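Local coordinates for hypothetical protein XCC0632 (Xanthomonas campestris pv. campestris, PDB 2IQI), which is of unknown function but probably serves as an auxiliary lipoprotein component of an ABC-type transport system, at residues D106-E111 against S141-V146; P120-E125 against A159-Q164; W30-A35 against R79-S84. All blocks are in the same frame, centred on the assembly; numbering follows the deposited sequence.

Contact 1. Residues D106-E111 against S141-V146; sequences DVRRFE and SRTFTV
R108 and R109 are the two residues of a classic beta bulge opposite E125 of strand 121-132, and both reach toward the threonines T143 and T145 of strand 137-149. Strands 101-110 and 137-149 are not hydrogen-bonded neighbours. Strand 121-132 runs between them. The contact is therefore made by side chains over the middle strand. The nearest pair of CA atoms, those of R109 and T145, is 8.8 Å apart.

The R108 chain is extended from CG to NE and crosses T143 at about a right angle. T143 OG1 sits over one face of the R108 guanidinium, 3.4 Å from R108 NH2. The angle is too poor for a hydrogen bond. T143 CG2 touches R108 NH1 at 3.5 Å. T143 OG1 bonds instead to N127, and R108 NH1 makes a salt bridge to E125.

R109 bends at chi3 (-57°), which brings its guanidinium beside T145. There R109 NH2 comes within 4.1 Å of the methyl T145 CG2, a loose oblique contact. R109 NH1 also forms a salt bridge to E111 OE1 at 3.5 Å, and E111 OE1 is shared with R51. The two E125 oxygens take one arginine each, R109 through its NE. Two consecutive side chains leave from the same side of the strand, as in a classic bulge, here in the antiparallel part of a mixed sheet, at its surface.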
loop_
_atom_site.group_PDB
_atom_site.type_symbol
_atom_site.label_atom_id
_atom_site.label_comp_id
_atom_site.label_asym_id
_atom_site.label_seq_id
_atom_site.Cartn_x
_atom_site.Cartn_y
_atom_site.Cartn_z
ATOM N N ASP A 106 7.266 -4.976 -0.541
ATOM C CA ASP A 106 7.008 -6.256 0.103
ATOM C C ASP A 106 5.983 -5.957 1.195
ATOM O O ASP A 106 6.221 -5.067 2.025
ATOM C CB ASP A 106 8.283 -6.815 0.685
ATOM C CG ASP A 106 8.128 -8.229 1.194
ATOM O OD1 ASP A 106 7.627 -9.103 0.423
ATOM O OD2 ASP A 106 8.535 -8.475 2.372
ATOM N N VAL A 107 4.837 -6.650 1.150
ATOM C CA VAL A 107 3.735 -6.454 2.108
ATOM C C VAL A 107 3.849 -7.445 3.277
ATOM O O VAL A 107 3.934 -8.664 3.049
ATOM C CB VAL A 107 2.381 -6.619 1.439
ATOM C CG1 VAL A 107 1.272 -6.507 2.460
ATOM C CG2 VAL A 107 2.206 -5.570 0.354
ATOM N N ARG A 108 3.883 -6.918 4.507
ATOM C CA ARG A 108 4.183 -7.731 5.697
ATOM C C ARG A 108 2.926 -8.077 6.473
ATOM O O ARG A 108 2.755 -9.205 6.923
ATOM C CB ARG A 108 5.159 -7.010 6.608
ATOM C CG ARG A 108 6.503 -6.691 5.964
ATOM C CD ARG A 108 7.291 -5.871 6.940
ATOM N NE ARG A 108 8.682 -5.654 6.572
ATOM C CZ ARG A 108 9.553 -4.954 7.319
ATOM N NH1 ARG A 108 9.152 -4.401 8.470
ATOM N NH2 ARG A 108 10.841 -4.819 6.938
ATOM N N ARG A 109 2.053 -7.084 6.627
ATOM C CA ARG A 109 0.781 -7.257 7.292
ATOM C C ARG A 109 -0.289 -6.537 6.511
ATOM O O ARG A 109 -0.078 -5.400 6.051
ATOM C CB ARG A 109 0.863 -6.782 8.747
ATOM C CG ARG A 109 1.694 -7.775 9.612
ATOM C CD ARG A 109 1.503 -7.541 11.039
ATOM N NE ARG A 109 1.849 -6.167 11.379
ATOM C CZ ARG A 109 1.127 -5.406 12.198
ATOM N NH1 ARG A 109 0.006 -5.883 12.750
ATOM N NH2 ARG A 109 1.504 -4.171 12.457
ATOM N N PHE A 110 -1.400 -7.240 6.292
ATOM C CA PHE A 110 -2.624 -6.672 5.725
ATOM C C PHE A 110 -3.818 -7.286 6.505
ATOM O O PHE A 110 -4.380 -8.342 6.133
ATOM C CB PHE A 110 -2.711 -6.987 4.239
ATOM C CG PHE A 110 -3.532 -6.009 3.468
ATOM C CD1 PHE A 110 -4.913 -6.100 3.456
ATOM C CD2 PHE A 110 -2.924 -4.984 2.754
ATOM C CE1 PHE A 110 -5.665 -5.181 2.758
ATOM C CE2 PHE A 110 -3.662 -4.079 2.045
ATOM C CZ PHE A 110 -5.035 -4.167 2.058
ATOM N N GLU A 111 -4.187 -6.657 7.616
ATOM C CA GLU A 111 -5.050 -7.351 8.557
ATOM C C GLU A 111 -5.883 -6.429 9.428
ATOM O O GLU A 111 -5.497 -5.301 9.717
ATOM C CB GLU A 111 -4.218 -8.288 9.430
ATOM C CG GLU A 111 -3.199 -7.539 10.305
ATOM C CD GLU A 111 -2.200 -8.464 10.999
ATOM O OE1 GLU A 111 -2.253 -8.559 12.242
ATOM O OE2 GLU A 111 -1.372 -9.108 10.309
ATOM N N SER A 141 15.348 2.415 1.205
ATOM C CA SER A 141 14.436 1.400 1.643
ATOM C C SER A 141 13.767 2.027 2.827
ATOM O O SER A 141 14.394 2.830 3.513
ATOM C CB SER A 141 15.207 0.164 2.071
ATOM O OG SER A 141 14.360 -0.984 2.022
ATOM N N ARG A 142 12.497 1.693 3.053
ATOM C CA ARG A 142 11.738 2.231 4.165
ATOM C C ARG A 142 10.534 1.379 4.494
ATOM O O ARG A 142 9.772 0.987 3.620
ATOM C CB ARG A 142 11.270 3.655 3.886
ATOM C CG ARG A 142 10.508 4.189 5.054
ATOM C CD ARG A 142 10.085 5.601 4.940
ATOM N NE ARG A 142 11.208 6.506 5.089
ATOM C CZ ARG A 142 11.087 7.828 5.106
ATOM N NH1 ARG A 142 9.877 8.399 5.009
ATOM N NH2 ARG A 142 12.171 8.583 5.232
ATOM N N THR A 143 10.351 1.132 5.785
ATOM C CA THR A 143 9.179 0.446 6.304
ATOM C C THR A 143 8.101 1.465 6.616
ATOM O O THR A 143 8.382 2.484 7.213
ATOM C CB THR A 143 9.569 -0.365 7.518
ATOM O OG1 THR A 143 10.423 -1.417 7.069
ATOM C CG2 THR A 143 8.364 -0.982 8.206
ATOM N N PHE A 144 6.887 1.206 6.143
ATOM C CA PHE A 144 5.717 2.049 6.396
ATOM C C PHE A 144 4.722 1.202 7.154
ATOM O O PHE A 144 4.421 0.117 6.687
ATOM C CB PHE A 144 5.071 2.495 5.072
ATOM C CG PHE A 144 5.919 3.437 4.260
ATOM C CD1 PHE A 144 5.803 4.809 4.419
ATOM C CD2 PHE A 144 6.845 2.941 3.331
ATOM C CE1 PHE A 144 6.590 5.666 3.659
ATOM C CE2 PHE A 144 7.622 3.786 2.568
ATOM C CZ PHE A 144 7.494 5.169 2.727
ATOM N N THR A 145 4.213 1.686 8.287
ATOM C CA THR A 145 3.161 1.005 9.042
ATOM C C THR A 145 2.001 1.967 9.239
ATOM O O THR A 145 2.184 3.036 9.791
ATOM C CB THR A 145 3.606 0.571 10.507
ATOM O OG1 THR A 145 4.927 0.034 10.496
ATOM C CG2 THR A 145 2.679 -0.468 11.073
ATOM N N VAL A 146 0.804 1.571 8.861
ATOM C CA VAL A 146 -0.331 2.391 9.152
ATOM C C VAL A 146 -1.395 1.549 9.845
ATOM O O VAL A 146 -1.666 0.422 9.416
ATOM C CB VAL A 146 -0.877 2.997 7.876
ATOM C CG1 VAL A 146 -2.220 3.659 8.121
ATOM C CG2 VAL A 146 0.098 4.011 7.334
#

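Contact 2. Residues P120-E125 against A159-Q164; sequences PAATIE and AAAFEQ
Strand 121-125 and helix 159-164 run in roughly the same direction. Their axes cross at -38° and are 7.5 Å apart at closest approach. The closest backbone pairing is A122 with F162, whose CA atoms are 5.2 Å apart. The small A122 and A161 are consistent with this close approach.

A122 CB points toward the helix and carries most of the contact. It lies over the centre of the F162 ring, 3.7 Å from the centroid and 13° off the ring normal. This is a CH-pi contact on the face. The same methyl group touches A161 CB, also at 3.7 Å, and the helix backbone at F162 N. It therefore fits between the A161 side chain and the F162 ring. At chi1 -97° the F162 ring passes across the strand direction with one face against A122, and F162 CE1 comes within 4.1 Å of T123 N. No hydrogen bond joins the two segments.

F110 of strand 101-110 meets F162 from the other side of its ring plane, with the two planes nearly parallel. W65 meets the F162 ring edge-to-face. F162 is thus enclosed by apolar and aromatic groups in the core. This is the packing of a long helix on one face of a mixed, largely antiparallel beta sheet, as in layered alpha/beta folds.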
loop_
_atom_site.group_PDB
_atom_site.type_symbol
_atom_site.label_atom_id
_atom_site.label_comp_id
_atom_site.label_asym_id
_atom_site.label_seq_id
_atom_site.Cartn_x
_atom_site.Cartn_y
_atom_site.Cartn_z
ATOM N N PRO A 120 -10.977 -3.407 16.397
ATOM C CA PRO A 120 -9.719 -3.680 15.740
ATOM C C PRO A 120 -9.277 -2.508 14.858
ATOM O O PRO A 120 -10.085 -1.606 14.541
ATOM C CB PRO A 120 -10.064 -4.862 14.854
ATOM C CG PRO A 120 -11.470 -4.568 14.399
ATOM C CD PRO A 120 -12.122 -3.870 15.582
ATOM N N ALA A 121 -8.000 -2.527 14.475
ATOM C CA ALA A 121 -7.439 -1.506 13.591
ATOM C C ALA A 121 -7.066 -2.149 12.251
ATOM O O ALA A 121 -6.399 -3.186 12.220
ATOM C CB ALA A 121 -6.232 -0.853 14.231
ATOM N N ALA A 122 -7.515 -1.541 11.152
ATOM C CA ALA A 122 -7.055 -1.977 9.829
ATOM C C ALA A 122 -5.597 -1.582 9.702
ATOM O O ALA A 122 -5.269 -0.422 9.828
ATOM C CB ALA A 122 -7.862 -1.349 8.740
ATOM N N THR A 123 -4.750 -2.569 9.460
ATOM C CA THR A 123 -3.340 -2.443 9.602
ATOM C C THR A 123 -2.606 -2.891 8.341
ATOM O O THR A 123 -2.762 -4.034 7.876
ATOM C CB THR A 123 -2.880 -3.287 10.805
ATOM O OG1 THR A 123 -3.485 -2.759 11.988
ATOM C CG2 THR A 123 -1.350 -3.279 10.970
ATOM N N ILE A 124 -1.787 -1.995 7.802
ATOM C CA ILE A 124 -0.958 -2.331 6.691
ATOM C C ILE A 124 0.439 -2.044 7.117
ATOM O O ILE A 124 0.740 -0.950 7.571
ATOM C CB ILE A 124 -1.344 -1.539 5.423
ATOM C CG1 ILE A 124 -2.817 -1.764 5.077
ATOM C CG2 ILE A 124 -0.597 -2.056 4.259
ATOM C CD1 ILE A 124 -3.288 -1.007 3.914
ATOM N N GLU A 125 1.297 -3.049 7.017
ATOM C CA GLU A 125 2.721 -2.858 7.171
ATOM C C GLU A 125 3.423 -3.394 5.941
ATOM O O GLU A 125 3.164 -4.543 5.526
ATOM C CB GLU A 125 3.225 -3.516 8.431
ATOM C CG GLU A 125 4.748 -3.685 8.461
ATOM C CD GLU A 125 5.247 -4.362 9.754
ATOM O OE1 GLU A 125 4.391 -4.690 10.638
ATOM O OE2 GLU A 125 6.495 -4.540 9.897
ATOM N N ALA A 159 -13.728 -2.541 6.545
ATOM C CA ALA A 159 -13.375 -2.229 5.193
ATOM C C ALA A 159 -13.224 -0.730 5.037
ATOM O O ALA A 159 -12.355 -0.262 4.306
ATOM C CB ALA A 159 -14.432 -2.755 4.277
ATOM N N ALA A 160 -14.079 0.025 5.713
ATOM C CA ALA A 160 -13.997 1.471 5.705
ATOM C C ALA A 160 -12.681 1.924 6.308
ATOM O O ALA A 160 -12.042 2.849 5.792
ATOM C CB ALA A 160 -15.120 2.064 6.464
ATOM N N ALA A 161 -12.263 1.256 7.385
ATOM C CA ALA A 161 -10.952 1.570 7.972
ATOM C C ALA A 161 -9.784 1.210 7.010
ATOM O O ALA A 161 -8.764 1.879 6.969
ATOM C CB ALA A 161 -10.790 0.886 9.344
ATOM N N PHE A 162 -9.963 0.152 6.231
ATOM C CA PHE A 162 -8.950 -0.280 5.309
ATOM C C PHE A 162 -8.798 0.725 4.166
ATOM O O PHE A 162 -7.703 0.939 3.669
ATOM C CB PHE A 162 -9.296 -1.653 4.779
ATOM C CG PHE A 162 -8.622 -2.794 5.495
ATOM C CD1 PHE A 162 -7.224 -2.958 5.429
ATOM C CD2 PHE A 162 -9.381 -3.749 6.169
ATOM C CE1 PHE A 162 -6.584 -4.035 6.064
ATOM C CE2 PHE A 162 -8.765 -4.855 6.774
ATOM C CZ PHE A 162 -7.356 -5.001 6.727
ATOM N N GLU A 163 -9.889 1.355 3.749
ATOM C CA GLU A 163 -9.798 2.425 2.781
ATOM C C GLU A 163 -8.917 3.574 3.340
ATOM O O GLU A 163 -8.043 4.127 2.652
ATOM C CB GLU A 163 -11.204 2.930 2.474
ATOM C CG GLU A 163 -11.342 3.450 1.069
ATOM C CD GLU A 163 -12.658 4.117 0.824
ATOM O OE1 GLU A 163 -13.420 3.646 -0.036
ATOM O OE2 GLU A 163 -12.936 5.122 1.497
ATOM N N GLN A 164 -9.145 3.923 4.603
ATOM C CA GLN A 164 -8.374 4.949 5.249
ATOM C C GLN A 164 -6.868 4.557 5.326
ATOM O O GLN A 164 -5.995 5.403 5.014
ATOM C CB GLN A 164 -8.947 5.229 6.629
ATOM C CG GLN A 164 -10.268 6.009 6.706
ATOM C CD GLN A 164 -11.010 5.731 8.033
ATOM O OE1 GLN A 164 -12.209 5.481 8.046
ATOM N NE2 GLN A 164 -10.283 5.732 9.137
#

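Contact 3. Residues W30-A35 against R79-S84; sequences WQLLVA and RAFEDS
The F81 ring has L32 CD2 over one face, shifted from the centre toward the rim. The methyl carbon is 3.6 Å from the ring centroid and 15° off the normal, a CH-pi contact. It lies nearest the far end of the ring, with L32 CD2 to F81 CZ at 3.5 Å. V34 CG2 approaches the same ring obliquely, 4.2 Å from F81 CD2.

L32 and V34 both point toward the helix from strand 31-34. L32 has CG anti to its backbone N (chi1 -175°), and its side chain meets that of F81 at about a right angle. This presents one methyl group to the ring. Around the pair, V90 and L103 from neighbouring strands and V174 and T177 from helix 155-185 also touch F81. The ring therefore lies between the sheet and both helices.

Helix 69-82 ends just after F81, and F81 O takes two bonds from S84. S84 OG donates at 2.8 Å to F81 O, with a C=O...donor angle of 129°. S84 N gives a longer bond to F81 O, at 3.3 Å, from the same face of the carbonyl plane. S84 OG is also bonded to K86 N. These bonds are consistent with a well-defined turn after F81.

The contact itself rests on dispersion and the burial of methyl and ring carbons. No polar pair sets its direction, as expected where a helix covers a sheet in the core.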
loop_
_atom_site.group_PDB
_atom_site.type_symbol
_atom_site.label_atom_id
_atom_site.label_comp_id
_atom_site.label_asym_id
_atom_site.label_seq_id
_atom_site.Cartn_x
_atom_site.Cartn_y
_atom_site.Cartn_z
ATOM N N TRP A 30 12.260 11.615 -14.482
ATOM C CA TRP A 30 12.652 10.210 -14.583
ATOM C C TRP A 30 11.378 9.328 -14.697
ATOM O O TRP A 30 10.225 9.843 -14.686
ATOM C CB TRP A 30 13.595 9.784 -13.451
ATOM C CG TRP A 30 13.198 10.313 -12.115
ATOM C CD1 TRP A 30 13.597 11.472 -11.556
ATOM C CD2 TRP A 30 12.303 9.703 -11.179
ATOM N NE1 TRP A 30 13.022 11.631 -10.325
ATOM C CE2 TRP A 30 12.213 10.562 -10.072
ATOM C CE3 TRP A 30 11.558 8.511 -11.171
ATOM C CZ2 TRP A 30 11.421 10.265 -8.943
ATOM C CZ3 TRP A 30 10.759 8.218 -10.044
ATOM C CH2 TRP A 30 10.709 9.090 -8.948
ATOM N N GLN A 31 11.582 8.018 -14.855
ATOM C CA GLN A 31 10.505 7.139 -15.233
ATOM C C GLN A 31 10.463 6.024 -14.253
ATOM O O GLN A 31 11.530 5.529 -13.850
ATOM C CB GLN A 31 10.714 6.597 -16.629
ATOM C CG GLN A 31 10.641 7.680 -17.698
ATOM C CD GLN A 31 10.378 7.136 -19.105
ATOM O OE1 GLN A 31 9.912 7.888 -19.985
ATOM N NE2 GLN A 31 10.651 5.824 -19.322
ATOM N N LEU A 32 9.232 5.637 -13.871
ATOM C CA LEU A 32 9.022 4.737 -12.764
ATOM C C LEU A 32 8.332 3.454 -13.162
ATOM O O LEU A 32 7.255 3.445 -13.779
ATOM C CB LEU A 32 8.256 5.429 -11.622
ATOM C CG LEU A 32 8.030 4.671 -10.291
ATOM C CD1 LEU A 32 9.331 4.268 -9.598
ATOM C CD2 LEU A 32 7.169 5.471 -9.342
ATOM N N LEU A 33 8.965 2.358 -12.786
ATOM C CA LEU A 33 8.344 1.067 -12.931
ATOM C C LEU A 33 7.873 0.618 -11.538
ATOM O O LEU A 33 8.705 0.500 -10.624
ATOM C CB LEU A 33 9.307 0.033 -13.554
ATOM C CG LEU A 33 8.800 -1.406 -13.345
ATOM C CD1 LEU A 33 7.610 -1.644 -14.226
ATOM C CD2 LEU A 33 9.853 -2.503 -13.542
ATOM N N VAL A 34 6.566 0.374 -11.378
ATOM C CA VAL A 34 6.047 -0.137 -10.133
ATOM C C VAL A 34 5.972 -1.658 -10.257
ATOM O O VAL A 34 5.174 -2.177 -11.025
ATOM C CB VAL A 34 4.650 0.475 -9.806
ATOM C CG1 VAL A 34 4.059 -0.138 -8.531
ATOM C CG2 VAL A 34 4.728 1.976 -9.691
ATOM N N ALA A 35 6.789 -2.377 -9.503
ATOM C CA ALA A 35 6.728 -3.835 -9.490
ATOM C C ALA A 35 5.430 -4.429 -8.874
ATOM O O ALA A 35 4.646 -3.719 -8.215
ATOM C CB ALA A 35 7.953 -4.392 -8.791
ATOM N N ARG A 79 -2.154 4.212 -9.630
ATOM C CA ARG A 79 -3.140 5.262 -9.829
ATOM C C ARG A 79 -2.759 6.534 -9.129
ATOM O O ARG A 79 -2.919 7.591 -9.714
ATOM C CB ARG A 79 -4.541 4.819 -9.451
ATOM C CG ARG A 79 -4.905 3.622 -10.296
ATOM C CD ARG A 79 -6.323 3.148 -10.264
ATOM N NE ARG A 79 -6.313 1.965 -11.121
ATOM C CZ ARG A 79 -7.095 0.901 -10.971
ATOM N NH1 ARG A 79 -7.979 0.879 -9.985
ATOM N NH2 ARG A 79 -6.968 -0.131 -11.804
ATOM N N ALA A 80 -2.227 6.467 -7.904
ATOM C CA ALA A 80 -1.846 7.726 -7.226
ATOM C C ALA A 80 -0.643 8.462 -7.889
ATOM O O ALA A 80 -0.616 9.694 -7.937
ATOM C CB ALA A 80 -1.648 7.521 -5.766
ATOM N N PHE A 81 0.315 7.715 -8.443
ATOM C CA PHE A 81 1.329 8.323 -9.317
ATOM C C PHE A 81 0.699 8.969 -10.543
ATOM O O PHE A 81 1.054 10.085 -10.895
ATOM C CB PHE A 81 2.428 7.325 -9.732
ATOM C CG PHE A 81 3.404 6.989 -8.620
ATOM C CD1 PHE A 81 4.196 7.982 -8.046
ATOM C CD2 PHE A 81 3.525 5.689 -8.149
ATOM C CE1 PHE A 81 5.075 7.685 -7.035
ATOM C CE2 PHE A 81 4.411 5.385 -7.127
ATOM C CZ PHE A 81 5.186 6.363 -6.571
ATOM N N GLU A 82 -0.239 8.269 -11.181
ATOM C CA GLU A 82 -0.913 8.777 -12.379
ATOM C C GLU A 82 -1.628 10.060 -12.060
ATOM O O GLU A 82 -1.418 11.060 -12.740
ATOM C CB GLU A 82 -1.854 7.746 -12.996
ATOM C CG GLU A 82 -1.097 6.654 -13.771
ATOM C CD GLU A 82 -1.909 5.417 -14.122
ATOM O OE1 GLU A 82 -3.113 5.287 -13.765
ATOM O OE2 GLU A 82 -1.314 4.532 -14.768
ATOM N N ASP A 83 -2.401 10.067 -10.988
ATOM C CA ASP A 83 -3.247 11.212 -10.665
ATOM C C ASP A 83 -2.490 12.357 -10.008
ATOM O O ASP A 83 -3.112 13.330 -9.610
ATOM C CB ASP A 83 -4.396 10.804 -9.709
ATOM C CG ASP A 83 -5.417 9.831 -10.360
ATOM O OD1 ASP A 83 -5.514 9.740 -11.642
ATOM O OD2 ASP A 83 -6.139 9.167 -9.567
ATOM N N SER A 84 -1.177 12.246 -9.829
ATOM C CA SER A 84 -0.504 13.248 -9.022
ATOM C C SER A 84 -0.141 14.473 -9.808
ATOM O O SER A 84 -0.067 15.560 -9.245
ATOM C CB SER A 84 0.734 12.684 -8.369
ATOM O OG SER A 84 1.671 12.318 -9.343
#

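Contacts 2 and 3 lie in the core, on opposite sides of the chain's centre, while contact 1 is at the surface. All three reach the same mixed sheet. In contact 1 polar and charged side chains meet across strand 121-132 without a bond between the two segments; the arginines' shared ionic partner is E125 of that strand. Contacts 2 and 3 set a phenylalanine of a helix against a strand, with a methyl group over the ring, but use different helices. Contacts 1 and 2 touch: V146 N probably bonds to I124 O, and T123 N to E111 O. Contact 3 stands apart, its nearest atoms about 8 Å from contact 1 and about 11 Å from contact 2.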